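Local coordinates for protein trichothecene 3-O-acetyltransferase (Gibberella zeae, PDB 2RKV) that transfers an acetyl group from acetyl-CoA to the 3-hydroxyl of trichothecene mycotoxins such as T-2, as a member of the BAHD acyltransferase superfamily, at residues A[27-32]-A[36-41]; A[232-237]-A[435-440]; A[134-139]-A[157-162]. All coordinates share one frame; numbering follows the deposited sequence. Where two conformers were deposited one is given.

Contact 1 of 3, residues A[27-32]-A[36-41]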
ATOM      1  N   TYR A  27       7.556  -6.005 -17.566  1.00 10.75           N
ATOM      2  CA  TYR A  27       8.569  -5.624 -18.540  1.00 11.02           C
ATOM      3  C   TYR A  27       8.336  -6.410 -19.815  1.00 11.32           C
ATOM      4  O   TYR A  27       8.034  -7.611 -19.740  1.00 10.97           O
ATOM      5  CB  TYR A  27       9.961  -6.004 -18.055  1.00 10.77           C
ATOM      6  CG  TYR A  27      10.399  -5.349 -16.773  1.00  9.86           C
ATOM      7  CD1 TYR A  27      11.181  -4.198 -16.798  1.00  9.74           C
ATOM      8  CD2 TYR A  27      10.066  -5.902 -15.539  1.00 10.01           C
ATOM      9  CE1 TYR A  27      11.606  -3.602 -15.624  1.00  9.56           C
ATOM     10  CE2 TYR A  27      10.485  -5.307 -14.354  1.00 10.38           C
ATOM     11  CZ  TYR A  27      11.257  -4.159 -14.409  1.00  9.06           C
ATOM     12  OH  TYR A  27      11.692  -3.556 -13.246  1.00 10.60           O
ATOM     13  N   PRO A  28       8.516  -5.766 -20.981  1.00 11.97           N
ATOM     14  CA  PRO A  28       8.525  -6.562 -22.203  1.00 12.04           C
ATOM     15  C   PRO A  28       9.816  -7.378 -22.287  1.00 12.11           C
ATOM     16  O   PRO A  28      10.864  -6.946 -21.791  1.00 12.05           O
ATOM     17  CB  PRO A  28       8.498  -5.502 -23.311  1.00 12.46           C
ATOM     18  CG  PRO A  28       9.162  -4.338 -22.714  1.00 12.91           C
ATOM     19  CD  PRO A  28       8.739  -4.336 -21.265  1.00 12.20           C
ATOM     20  N   VAL A  29       9.722  -8.553 -22.910  1.00 11.86           N
ATOM     21  CA  VAL A  29      10.886  -9.399 -23.165  1.00 12.35           C
ATOM     22  C   VAL A  29      10.823  -9.766 -24.636  1.00 12.80           C
ATOM     23  O   VAL A  29       9.899 -10.464 -25.068  1.00 13.15           O
ATOM     24  CB  VAL A  29      10.879 -10.666 -22.281  1.00 12.32           C
ATOM     25  CG1 VAL A  29      11.999 -11.622 -22.692  1.00 12.49           C
ATOM     26  CG2 VAL A  29      10.996 -10.296 -20.789  1.00 11.58           C
ATOM     27  N   SER A  30      11.799  -9.281 -25.396  1.00 13.16           N
ATOM     28  CA  SER A  30      11.793  -9.435 -26.851  0.50 13.21           C
ATOM     29  C   SER A  30      11.915 -10.888 -27.308  1.00 13.13           C
ATOM     30  O   SER A  30      11.252 -11.303 -28.264  1.00 13.72           O
ATOM     31  CB  SER A  30      12.899  -8.591 -27.481  0.50 13.53           C
ATOM     32  OG  SER A  30      12.870  -8.706 -28.892  0.50 13.90           O
ATOM     33  N   ASP A  31      12.760 -11.648 -26.619  1.00 12.52           N
ATOM     34  CA  ASP A  31      13.105 -13.007 -27.036  1.00 12.00           C
ATOM     35  C   ASP A  31      13.216 -13.915 -25.813  1.00 11.71           C
ATOM     36  O   ASP A  31      13.875 -13.558 -24.823  1.00 11.06           O
ATOM     37  CB  ASP A  31      14.445 -12.973 -27.782  1.00 11.74           C
ATOM     38  CG  ASP A  31      14.699 -14.216 -28.624  1.00 13.91           C
ATOM     39  OD1 ASP A  31      14.659 -15.354 -28.098  1.00 13.76           O
ATOM     40  OD2 ASP A  31      14.960 -14.038 -29.831  1.00 15.45           O
ATOM     41  N   SER A  32      12.586 -15.088 -25.892  1.00 11.47           N
ATOM     42  CA  SER A  32      12.669 -16.084 -24.817  1.00 11.69           C
ATOM     43  C   SER A  32      14.100 -16.514 -24.484  1.00 11.02           C
ATOM     44  O   SER A  32      14.349 -17.045 -23.399  1.00 11.18           O
ATOM     45  CB  SER A  32      11.831 -17.318 -25.146  1.00 11.69           C
ATOM     46  OG  SER A  32      10.450 -17.070 -24.924  1.00 12.11           O
ATOM     47  N   PRO A  36      16.888 -17.185 -19.142  1.00 10.70           N
ATOM     48  CA  PRO A  36      17.889 -17.730 -18.197  1.00 11.23           C
ATOM     49  C   PRO A  36      18.758 -16.658 -17.513  1.00 11.21           C
ATOM     50  O   PRO A  36      18.997 -16.740 -16.298  1.00 11.77           O
ATOM     51  CB  PRO A  36      18.741 -18.640 -19.084  1.00 11.44           C
ATOM     52  CG  PRO A  36      17.765 -19.108 -20.136  1.00 10.55           C
ATOM     53  CD  PRO A  36      16.981 -17.843 -20.459  1.00 11.48           C
ATOM     54  N   THR A  37      19.199 -15.657 -18.279  1.00 11.38           N
ATOM     55  CA  THR A  37      20.026 -14.576 -17.727  1.00 11.78           C
ATOM     56  C   THR A  37      19.217 -13.644 -16.823  1.00 11.04           C
ATOM     57  O   THR A  37      19.727 -13.166 -15.795  1.00 11.03           O
ATOM     58  CB  THR A  37      20.792 -13.820 -18.837  1.00 12.27           C
ATOM     59  OG1 THR A  37      21.706 -14.732 -19.465  1.00 14.53           O
ATOM     60  CG2 THR A  37      21.594 -12.656 -18.262  1.00 13.48           C
ATOM     61  N   ILE A  38      17.951 -13.413 -17.170  1.00 10.32           N
ATOM     62  CA  ILE A  38      17.057 -12.696 -16.247  1.00 10.39           C
ATOM     63  C   ILE A  38      17.069 -13.362 -14.860  1.00 10.28           C
ATOM     64  O   ILE A  38      17.281 -12.707 -13.839  1.00 10.08           O
ATOM     65  CB  ILE A  38      15.616 -12.587 -16.807  1.00 10.33           C
ATOM     66  CG1 ILE A  38      15.588 -11.594 -17.979  1.00 10.24           C
ATOM     67  CG2 ILE A  38      14.635 -12.169 -15.710  1.00  9.78           C
ATOM     68  CD1 ILE A  38      14.353 -11.717 -18.856  1.00 10.33           C
ATOM     69  N   VAL A  39      16.874 -14.678 -14.840  1.00 10.03           N
ATOM     70  CA  VAL A  39      16.782 -15.410 -13.597  1.00 10.51           C
ATOM     71  C   VAL A  39      18.112 -15.410 -12.843  1.00 11.05           C
ATOM     72  O   VAL A  39      18.131 -15.164 -11.632  1.00 11.67           O
ATOM     73  CB  VAL A  39      16.273 -16.855 -13.839  1.00 10.54           C
ATOM     74  CG1 VAL A  39      16.301 -17.668 -12.546  1.00 10.75           C
ATOM     75  CG2 VAL A  39      14.870 -16.807 -14.430  1.00 10.48           C
ATOM     76  N   SER A  40      19.215 -15.685 -13.538  1.00 11.02           N
ATOM     77  CA  SER A  40      20.516 -15.724 -12.849  1.00 11.65           C
ATOM     78  C   SER A  40      20.934 -14.340 -12.316  1.00 11.65           C
ATOM     79  O   SER A  40      21.479 -14.231 -11.215  1.00 10.95           O
ATOM     80  CB  SER A  40      21.601 -16.345 -13.731  1.00 12.53           C
ATOM     81  OG  SER A  40      21.745 -15.627 -14.925  1.00 14.57           O
ATOM     82  N   THR A  41      20.665 -13.288 -13.084  1.00 11.43           N
ATOM     83  CA  THR A  41      20.935 -11.920 -12.623  1.00 11.84           C
ATOM     84  C   THR A  41      20.133 -11.623 -11.364  1.00 11.65           C
ATOM     85  O   THR A  41      20.665 -11.089 -10.388  1.00 11.41           O
ATOM     86  CB  THR A  41      20.617 -10.878 -13.710  1.00 11.59           C
ATOM     87  OG1 THR A  41      21.577 -11.016 -14.767  1.00 12.55           O
ATOM     88  CG2 THR A  41      20.663  -9.437 -13.135  1.00 12.50           C
TER

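Contact 2 of 3, residues A[232-237]-A[435-440]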
ATOM      1  N   ALA A 232     -11.472  -2.749  -9.410  1.00 13.56           N
ATOM      2  CA  ALA A 232     -11.221  -2.215 -10.741  1.00 13.59           C
ATOM      3  C   ALA A 232     -10.183  -1.103 -10.701  1.00 13.31           C
ATOM      4  O   ALA A 232     -10.155  -0.302  -9.754  1.00 13.95           O
ATOM      5  CB  ALA A 232     -12.511  -1.691 -11.375  1.00 13.69           C
ATOM      6  N   PHE A 233      -9.352  -1.031 -11.732  1.00 12.94           N
ATOM      7  CA  PHE A 233      -8.503   0.098 -11.940  1.00 12.63           C
ATOM      8  C   PHE A 233      -9.261   1.103 -12.784  1.00 13.22           C
ATOM      9  O   PHE A 233      -9.978   0.750 -13.679  1.00 13.22           O
ATOM     10  CB  PHE A 233      -7.279  -0.251 -12.773  1.00 12.80           C
ATOM     11  CG  PHE A 233      -6.184  -1.039 -12.048  1.00 12.28           C
ATOM     12  CD1 PHE A 233      -5.352  -1.850 -12.761  1.00 12.97           C
ATOM     13  CD2 PHE A 233      -6.006  -0.972 -10.691  1.00 12.14           C
ATOM     14  CE1 PHE A 233      -4.379  -2.571 -12.161  1.00 11.78           C
ATOM     15  CE2 PHE A 233      -5.019  -1.675 -10.104  1.00 12.55           C
ATOM     16  CZ  PHE A 233      -4.220  -2.478 -10.832  1.00 11.48           C
ATOM     17  N   PHE A 234      -8.992   2.358 -12.464  1.00 12.91           N
ATOM     18  CA  PHE A 234      -9.409   3.518 -13.247  1.00 13.19           C
ATOM     19  C   PHE A 234      -8.200   4.396 -13.518  1.00 13.49           C
ATOM     20  O   PHE A 234      -7.457   4.641 -12.631  1.00 13.57           O
ATOM     21  CB  PHE A 234     -10.434   4.342 -12.452  1.00 13.26           C
ATOM     22  CG  PHE A 234     -11.722   3.619 -12.190  1.00 13.38           C
ATOM     23  CD1 PHE A 234     -11.910   2.865 -11.071  1.00 13.70           C
ATOM     24  CD2 PHE A 234     -12.769   3.743 -13.064  1.00 14.44           C
ATOM     25  CE1 PHE A 234     -13.076   2.239 -10.864  1.00 14.10           C
ATOM     26  CE2 PHE A 234     -13.951   3.109 -12.844  1.00 13.66           C
ATOM     27  CZ  PHE A 234     -14.103   2.340 -11.787  1.00 13.39           C
ATOM     28  N   THR A 235      -7.989   4.870 -14.702  1.00 20.00           N
ATOM     29  CA  THR A 235      -6.873   5.756 -14.999  1.00 20.00           C
ATOM     30  C   THR A 235      -7.338   7.204 -15.131  1.00 20.00           C
ATOM     31  O   THR A 235      -8.436   7.445 -15.491  1.00 13.91           O
ATOM     32  CB  THR A 235      -6.157   5.312 -16.287  1.00 20.00           C
ATOM     33  OG1 THR A 235      -7.071   5.368 -17.389  1.00 20.00           O
ATOM     34  CG2 THR A 235      -5.789   3.838 -16.213  1.00 20.00           C
ATOM     35  N   PHE A 236      -6.434   8.055 -14.756  1.00 13.40           N
ATOM     36  CA  PHE A 236      -6.608   9.479 -14.844  1.00 13.74           C
ATOM     37  C   PHE A 236      -5.415  10.045 -15.594  1.00 13.89           C
ATOM     38  O   PHE A 236      -4.320   9.929 -15.178  1.00 14.29           O
ATOM     39  CB  PHE A 236      -6.713  10.113 -13.433  1.00 13.36           C
ATOM     40  CG  PHE A 236      -7.903   9.649 -12.637  1.00 13.38           C
ATOM     41  CD1 PHE A 236      -7.894   8.456 -11.974  1.00 13.11           C
ATOM     42  CD2 PHE A 236      -9.020  10.400 -12.562  1.00 13.26           C
ATOM     43  CE1 PHE A 236      -8.961   8.047 -11.281  1.00 12.38           C
ATOM     44  CE2 PHE A 236     -10.092   9.967 -11.871  1.00 12.80           C
ATOM     45  CZ  PHE A 236     -10.057   8.792 -11.237  1.00 13.11           C
ATOM     46  N   SER A 237      -5.692  10.653 -16.734  1.00 14.34           N
ATOM     47  CA  SER A 237      -4.640  11.195 -17.591  1.00 14.40           C
ATOM     48  C   SER A 237      -3.921  12.354 -16.885  1.00 14.34           C
ATOM     49  O   SER A 237      -4.468  12.922 -15.937  1.00 14.23           O
ATOM     50  CB  SER A 237      -5.231  11.665 -18.928  1.00 15.02           C
ATOM     51  OG  SER A 237      -6.031  12.822 -18.758  1.00 15.40           O
ATOM     52  N   ASP A 435     -21.178  -0.139 -10.319  1.00 19.27           N
ATOM     53  CA  ASP A 435     -21.955   0.003 -11.555  1.00 19.90           C
ATOM     54  C   ASP A 435     -22.402   1.444 -11.772  1.00 19.23           C
ATOM     55  O   ASP A 435     -22.285   1.972 -12.881  1.00 19.60           O
ATOM     56  CB  ASP A 435     -23.170  -0.935 -11.560  1.00 20.34           C
ATOM     57  CG  ASP A 435     -22.786  -2.405 -11.632  1.00 21.86           C
ATOM     58  OD1 ASP A 435     -21.693  -2.729 -12.153  1.00 24.33           O
ATOM     59  OD2 ASP A 435     -23.586  -3.238 -11.158  1.00 24.29           O
ATOM     60  N   ARG A 436     -22.896   2.078 -10.709  1.00 19.20           N
ATOM     61  CA  ARG A 436     -23.340   3.472 -10.778  1.00 18.73           C
ATOM     62  C   ARG A 436     -22.168   4.416 -11.039  1.00 18.08           C
ATOM     63  O   ARG A 436     -22.292   5.381 -11.800  1.00 18.15           O
ATOM     64  CB  ARG A 436     -24.071   3.880  -9.501  1.00 18.97           C
ATOM     65  CG  ARG A 436     -25.450   3.244  -9.369  1.00 20.41           C
ATOM     66  CD  ARG A 436     -26.167   3.702  -8.115  1.00 22.84           C
ATOM     67  NE  ARG A 436     -27.557   3.242  -8.118  1.00 24.79           N
ATOM     68  CZ  ARG A 436     -28.105   2.446  -7.202  1.00 26.13           C
ATOM     69  NH1 ARG A 436     -27.408   2.017  -6.158  1.00 26.14           N
ATOM     70  NH2 ARG A 436     -29.380   2.090  -7.324  1.00 27.18           N
ATOM     71  N   LEU A 437     -21.029   4.132 -10.406  1.00 17.36           N
ATOM     72  CA  LEU A 437     -19.835   4.948 -10.594  1.00 16.77           C
ATOM     73  C   LEU A 437     -19.401   4.932 -12.052  1.00 16.99           C
ATOM     74  O   LEU A 437     -19.134   5.975 -12.633  1.00 16.76           O
ATOM     75  CB  LEU A 437     -18.693   4.473  -9.686  1.00 16.45           C
ATOM     76  CG  LEU A 437     -17.503   5.424  -9.531  1.00 16.04           C
ATOM     77  CD1 LEU A 437     -17.909   6.716  -8.839  1.00 15.64           C
ATOM     78  CD2 LEU A 437     -16.388   4.724  -8.765  1.00 16.33           C
ATOM     79  N   LYS A 438     -19.363   3.738 -12.641  1.00 17.36           N
ATOM     80  CA  LYS A 438     -18.908   3.558 -14.012  1.00 18.43           C
ATOM     81  C   LYS A 438     -19.802   4.270 -15.025  1.00 18.49           C
ATOM     82  O   LYS A 438     -19.357   4.609 -16.119  1.00 19.15           O
ATOM     83  CB  LYS A 438     -18.807   2.064 -14.348  1.00 18.32           C
ATOM     84  CG  LYS A 438     -17.634   1.361 -13.664  1.00 18.77           C
ATOM     85  CD  LYS A 438     -17.756  -0.159 -13.717  1.00 18.89           C
ATOM     86  CE  LYS A 438     -17.742  -0.676 -15.147  1.00 20.29           C
ATOM     87  NZ  LYS A 438     -17.881  -2.157 -15.191  1.00 21.29           N
ATOM     88  N   ALA A 439     -21.062   4.490 -14.647  1.00 19.24           N
ATOM     89  CA  ALA A 439     -22.045   5.141 -15.515  1.00 19.11           C
ATOM     90  C   ALA A 439     -22.250   6.618 -15.169  1.00 19.38           C
ATOM     91  O   ALA A 439     -22.972   7.327 -15.877  1.00 19.78           O
ATOM     92  CB  ALA A 439     -23.372   4.388 -15.471  1.00 19.32           C
ATOM     93  N   ASP A 440     -21.601   7.078 -14.098  1.00 19.30           N
ATOM     94  CA  ASP A 440     -21.734   8.464 -13.629  1.00 19.24           C
ATOM     95  C   ASP A 440     -20.904   9.433 -14.481  1.00 19.14           C
ATOM     96  O   ASP A 440     -19.674   9.325 -14.528  1.00 19.10           O
ATOM     97  CB  ASP A 440     -21.352   8.544 -12.144  1.00 19.53           C
ATOM     98  CG  ASP A 440     -21.485   9.950 -11.563  1.00 20.54           C
ATOM     99  OD1 ASP A 440     -20.712  10.843 -11.961  1.00 22.98           O
ATOM    100  OD2 ASP A 440     -22.332  10.149 -10.672  1.00 21.75           O
TER

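Contact 3 of 3, residues A[134-139]-A[157-162]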
ATOM      1  N   LYS A 134       6.481 -16.626   8.177  1.00 16.01           N
ATOM      2  CA  LYS A 134       6.126 -15.358   7.556  1.00 14.50           C
ATOM      3  C   LYS A 134       7.403 -14.676   7.058  1.00 13.12           C
ATOM      4  O   LYS A 134       7.959 -13.827   7.749  1.00 12.28           O
ATOM      5  CB  LYS A 134       5.403 -14.440   8.553  1.00 14.39           C
ATOM      6  CG  LYS A 134       4.054 -14.952   9.047  1.00 15.04           C
ATOM      7  CD  LYS A 134       3.523 -14.040  10.147  1.00 15.70           C
ATOM      8  N   PRO A 135       7.869 -15.048   5.852  1.00 12.41           N
ATOM      9  CA  PRO A 135       9.082 -14.428   5.314  1.00 11.50           C
ATOM     10  C   PRO A 135       8.931 -12.906   5.211  1.00 10.62           C
ATOM     11  O   PRO A 135       7.840 -12.403   4.919  1.00 10.31           O
ATOM     12  CB  PRO A 135       9.200 -15.041   3.917  1.00 11.41           C
ATOM     13  CG  PRO A 135       8.445 -16.370   4.032  1.00 12.93           C
ATOM     14  CD  PRO A 135       7.294 -16.043   4.923  1.00 12.64           C
ATOM     15  N   VAL A 136      10.018 -12.188   5.464  1.00 10.10           N
ATOM     16  CA  VAL A 136      10.008 -10.733   5.395  1.00  9.52           C
ATOM     17  C   VAL A 136       9.624 -10.266   3.985  1.00  9.63           C
ATOM     18  O   VAL A 136       8.777  -9.376   3.822  1.00  9.84           O
ATOM     19  CB  VAL A 136      11.377 -10.149   5.814  1.00  9.74           C
ATOM     20  CG1 VAL A 136      11.492  -8.678   5.416  1.00  8.87           C
ATOM     21  CG2 VAL A 136      11.560 -10.306   7.306  1.00  9.32           C
ATOM     22  N   ILE A 137      10.259 -10.862   2.982  1.00  9.31           N
ATOM     23  CA  ILE A 137       9.919 -10.581   1.581  0.50  9.74           C
ATOM     24  C   ILE A 137       9.878 -11.858   0.762  1.00 10.12           C
ATOM     25  O   ILE A 137      10.577 -12.823   1.058  1.00 10.63           O
ATOM     26  CB  ILE A 137      10.868  -9.558   0.886  0.50  9.87           C
ATOM     27  CG1 ILE A 137      12.345  -9.922   1.073  0.50 10.07           C
ATOM     28  CG2 ILE A 137      10.571  -8.135   1.337  0.50  9.41           C
ATOM     29  CD1 ILE A 137      13.259  -9.275   0.034  0.50  9.61           C
ATOM     30  N   LEU A 138       9.013 -11.870  -0.250  1.00 10.16           N
ATOM     31  CA  LEU A 138       8.905 -12.993  -1.173  1.00 10.98           C
ATOM     32  C   LEU A 138       8.815 -12.443  -2.583  1.00 10.87           C
ATOM     33  O   LEU A 138       8.197 -11.400  -2.797  1.00 10.87           O
ATOM     34  CB  LEU A 138       7.663 -13.841  -0.876  1.00 11.51           C
ATOM     35  CG  LEU A 138       7.618 -14.637   0.431  1.00 13.18           C
ATOM     36  CD1 LEU A 138       6.212 -15.150   0.689  1.00 14.80           C
ATOM     37  CD2 LEU A 138       8.597 -15.806   0.400  1.00 15.14           C
ATOM     38  N   LEU A 139       9.428 -13.140  -3.539  1.00 10.65           N
ATOM     39  CA  LEU A 139       9.471 -12.669  -4.931  1.00 11.15           C
ATOM     40  C   LEU A 139       8.955 -13.738  -5.896  1.00 10.58           C
ATOM     41  O   LEU A 139       9.064 -14.930  -5.625  1.00 10.28           O
ATOM     42  CB  LEU A 139      10.906 -12.285  -5.290  1.00 11.44           C
ATOM     43  CG  LEU A 139      11.378 -11.216  -4.290  1.00 13.80           C
ATOM     44  CD1 LEU A 139      12.462 -11.747  -3.347  1.00 13.08           C
ATOM     45  CD2 LEU A 139      11.730  -9.897  -4.950  1.00 16.43           C
ATOM     46  N   GLY A 157       3.791  -6.107   8.726  1.00 11.76           N
ATOM     47  CA  GLY A 157       4.343  -5.736  10.041  1.00 11.78           C
ATOM     48  C   GLY A 157       5.789  -5.265   9.907  1.00 11.29           C
ATOM     49  O   GLY A 157       6.252  -4.407  10.664  1.00 11.51           O
ATOM     50  N   ALA A 158       6.490  -5.826   8.927  1.00 10.87           N
ATOM     51  CA  ALA A 158       7.905  -5.509   8.686  1.00 10.52           C
ATOM     52  C   ALA A 158       8.119  -4.288   7.805  1.00 10.51           C
ATOM     53  O   ALA A 158       9.197  -3.687   7.826  1.00 10.47           O
ATOM     54  CB  ALA A 158       8.618  -6.710   8.078  1.00 10.24           C
ATOM     55  N   MET A 159       7.109  -3.917   7.021  1.00  9.96           N
ATOM     56  CA  MET A 159       7.269  -2.795   6.096  1.00 10.66           C
ATOM     57  C   MET A 159       5.952  -2.252   5.589  1.00 10.37           C
ATOM     58  O   MET A 159       5.039  -3.017   5.290  1.00 10.64           O
ATOM     59  CB  MET A 159       8.142  -3.199   4.893  1.00 10.78           C
ATOM     60  CG  MET A 159       7.555  -4.301   4.005  1.00 11.10           C
ATOM     61  SD  MET A 159       8.761  -4.932   2.797  1.00 11.91           S
ATOM     62  CE  MET A 159       9.769  -5.937   3.889  1.00 13.00           C
ATOM     63  N   ASP A 160       5.871  -0.925   5.491  1.00 10.18           N
ATOM     64  CA  ASP A 160       4.822  -0.297   4.696  1.00 10.47           C
ATOM     65  C   ASP A 160       5.328  -0.222   3.248  1.00 10.35           C
ATOM     66  O   ASP A 160       6.433  -0.709   2.944  1.00 10.35           O
ATOM     67  CB  ASP A 160       4.439   1.082   5.275  1.00 10.18           C
ATOM     68  CG  ASP A 160       5.647   2.001   5.482  1.00 11.48           C
ATOM     69  OD1 ASP A 160       6.622   1.897   4.704  1.00 11.28           O
ATOM     70  OD2 ASP A 160       5.615   2.849   6.405  1.00 10.62           O
ATOM     71  N   MET A 161       4.546   0.359   2.340  1.00 10.79           N
ATOM     72  CA  MET A 161       4.983   0.402   0.943  1.00 10.97           C
ATOM     73  C   MET A 161       6.194   1.319   0.725  1.00 10.55           C
ATOM     74  O   MET A 161       6.993   1.094  -0.192  1.00 10.61           O
ATOM     75  CB  MET A 161       3.825   0.745  -0.005  1.00 11.28           C
ATOM     76  CG  MET A 161       4.233   0.856  -1.463  1.00 13.12           C
ATOM     77  SD  MET A 161       5.066  -0.626  -2.085  1.00 15.95           S
ATOM     78  CE  MET A 161       3.673  -1.522  -2.780  1.00 16.74           C
ATOM     79  N   VAL A 162       6.346   2.343   1.569  1.00 10.35           N
ATOM     80  CA  VAL A 162       7.528   3.210   1.475  1.00 10.47           C
ATOM     81  C   VAL A 162       8.773   2.374   1.821  1.00 10.02           C
ATOM     82  O   VAL A 162       9.778   2.417   1.103  1.00 10.12           O
ATOM     83  CB  VAL A 162       7.411   4.461   2.367  1.00 10.46           C
ATOM     84  CG1 VAL A 162       8.738   5.245   2.426  1.00 11.68           C
ATOM     85  CG2 VAL A 162       6.272   5.366   1.840  1.00 10.99           C
TER

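Contact 1 of 3, residues A[27-32]-A[36-41]
Ile38, on the first turns of helix 35-52, reaches across to Val29, which follows directly on strand 20-28. At its root, Ile38 CB is still 6.5 Å from Val29 CG2. CG1 lies anti to the carbonyl carbon (chi1 -71°) and starts the approach, at 5.5 Å from Val29 CG2. The chain then runs on extended through chi2 (163°), and CD1 closes the distance to 4.1 Å from that same methyl, Val29 CG2. The other methyl of the isoleucine, Ile38 CG2, branches off at CB and does not meet Val29. Val29 answers with CG2, and the two side chains meet tip to tip, one methyl against another. Both also rest on Leu148 of the neighbouring strand 147-155, while a backbone hydrogen bond with Gly146 ties Val29 in just past the end of strand 20-28. A second touch lies toward the surface, where Ser32 O stands 4.0 Å from Pro36 CD. Pro36 has no N-H to offer in the opening turn of the helix, and its ring presents carbon to that carbonyl. The hydroxyl of Ser32 is turned elsewhere and bonds to Arg90. The contact closes the short strand-to-helix connection in which the chain leaves strand 20-28 and turns into helix 35-52. With no hydrogen bond or salt bridge across it and 93 Å² buried in all, it rests on van der Waals contact, which has little directional preference.

Contact 2 of 3, residues A[232-237]-A[435-440]
A helix packed on a beta-sheet brings Phe234 of strand 229-236 against Leu437 and Lys438 of helix 431-439. The phenyl ring stands off the strand with CG anti to the carbonyl carbon (chi1 -65°), and its far end does the touching. Lys438 CG comes to the ring edge, near the ring plane, 4.1 Å from Phe234 CZ and 4.2 Å from Phe234 CE2. The two side chains cross at about a right angle, and it is the CG methylene of the lysine, not the charged end, that meets the ring. Its chain then bends at chi3 (62°), and the ammonium end makes a cation-pi contact with Tyr449. Leu437 adds a looser apolar touch, with CD2 4.5 Å from Phe234 CZ. The topology is a beta-alpha-beta crossover: strands 423-430 and 448-449 run parallel to each other on the two flanks of strand 229-236, and helices 431-439 and 441-444 link them across it. Leu437 also touches Leu427 and Leu429 of strand 423-430 and Ser272 and Val276 of helix 261-277. Trp443 from the second linking helix meets the Phe234 ring edge-to-face. Asp440 is the N-cap of that helix; its OD1 takes the backbone N of Trp443, and its OD2 forms a salt bridge with Arg275.

Contact 3 of 3, residues A[134-139]-A[157-162]
Met159 projects from the loop 157-160 onto Val136 and Ile137, where strand 137-144 begins. The loop carries the HXXXD motif, the hallmark of BAHD acyltransferases, which here reads His156 to Asp160, with Met159 the third of its three variable positions and His156 lining the T-2 toxin pocket. Met159 has the most surface buried by the contact, followed by Val136. With chi1 at 64°, Met159 CG sits between the backbone N and the carbonyl carbon; the chain then runs extended to SD and turns at chi3 (76°), which swings the terminal methyl toward the strand. CE of Met159 lies 3.6 Å from Val136 CG1. The same CE is 3.5 Å from Ile137 CG2, a tight approach that must be read with caution because Ile137 was deposited in two conformers. Val136 meets the methionine obliquely, whereas Ile137 crosses it at about a right angle. The contact is wholly buried and has no hydrogen bond across it. The polar groups of the loop are engaged elsewhere: Asp160 forms a salt bridge with Arg296 and receives the backbone N of Leu309 through OD2, while OD1 caps the start of helix 161-176 at Gly163 N. Ala158 extends the apolar patch along the loop, its CB 4.4 Å from Val136 CG1.

Contacts 1 and 3 lie in the N-terminal trichothecene acetyltransferase-like region and reach the same five-stranded beta-sheet, with centres about 25 Å apart and nearest atoms about 10 Å apart. Contact 2 is built on the other, seven-stranded beta-sheet; its centre is about 30 Å from that of contact 3, on the opposite side of the chain's centre, and about 34 Å from that of contact 1. None of the three touches another. Contact 3 is tied to the active site through its motif loop: the Met159 side chain is about 9 Å from the bound T-2 toxin and about 11 Å from coenzyme A. Contact 1 lies peripherally, its centre about 27 Å from the chain's centre.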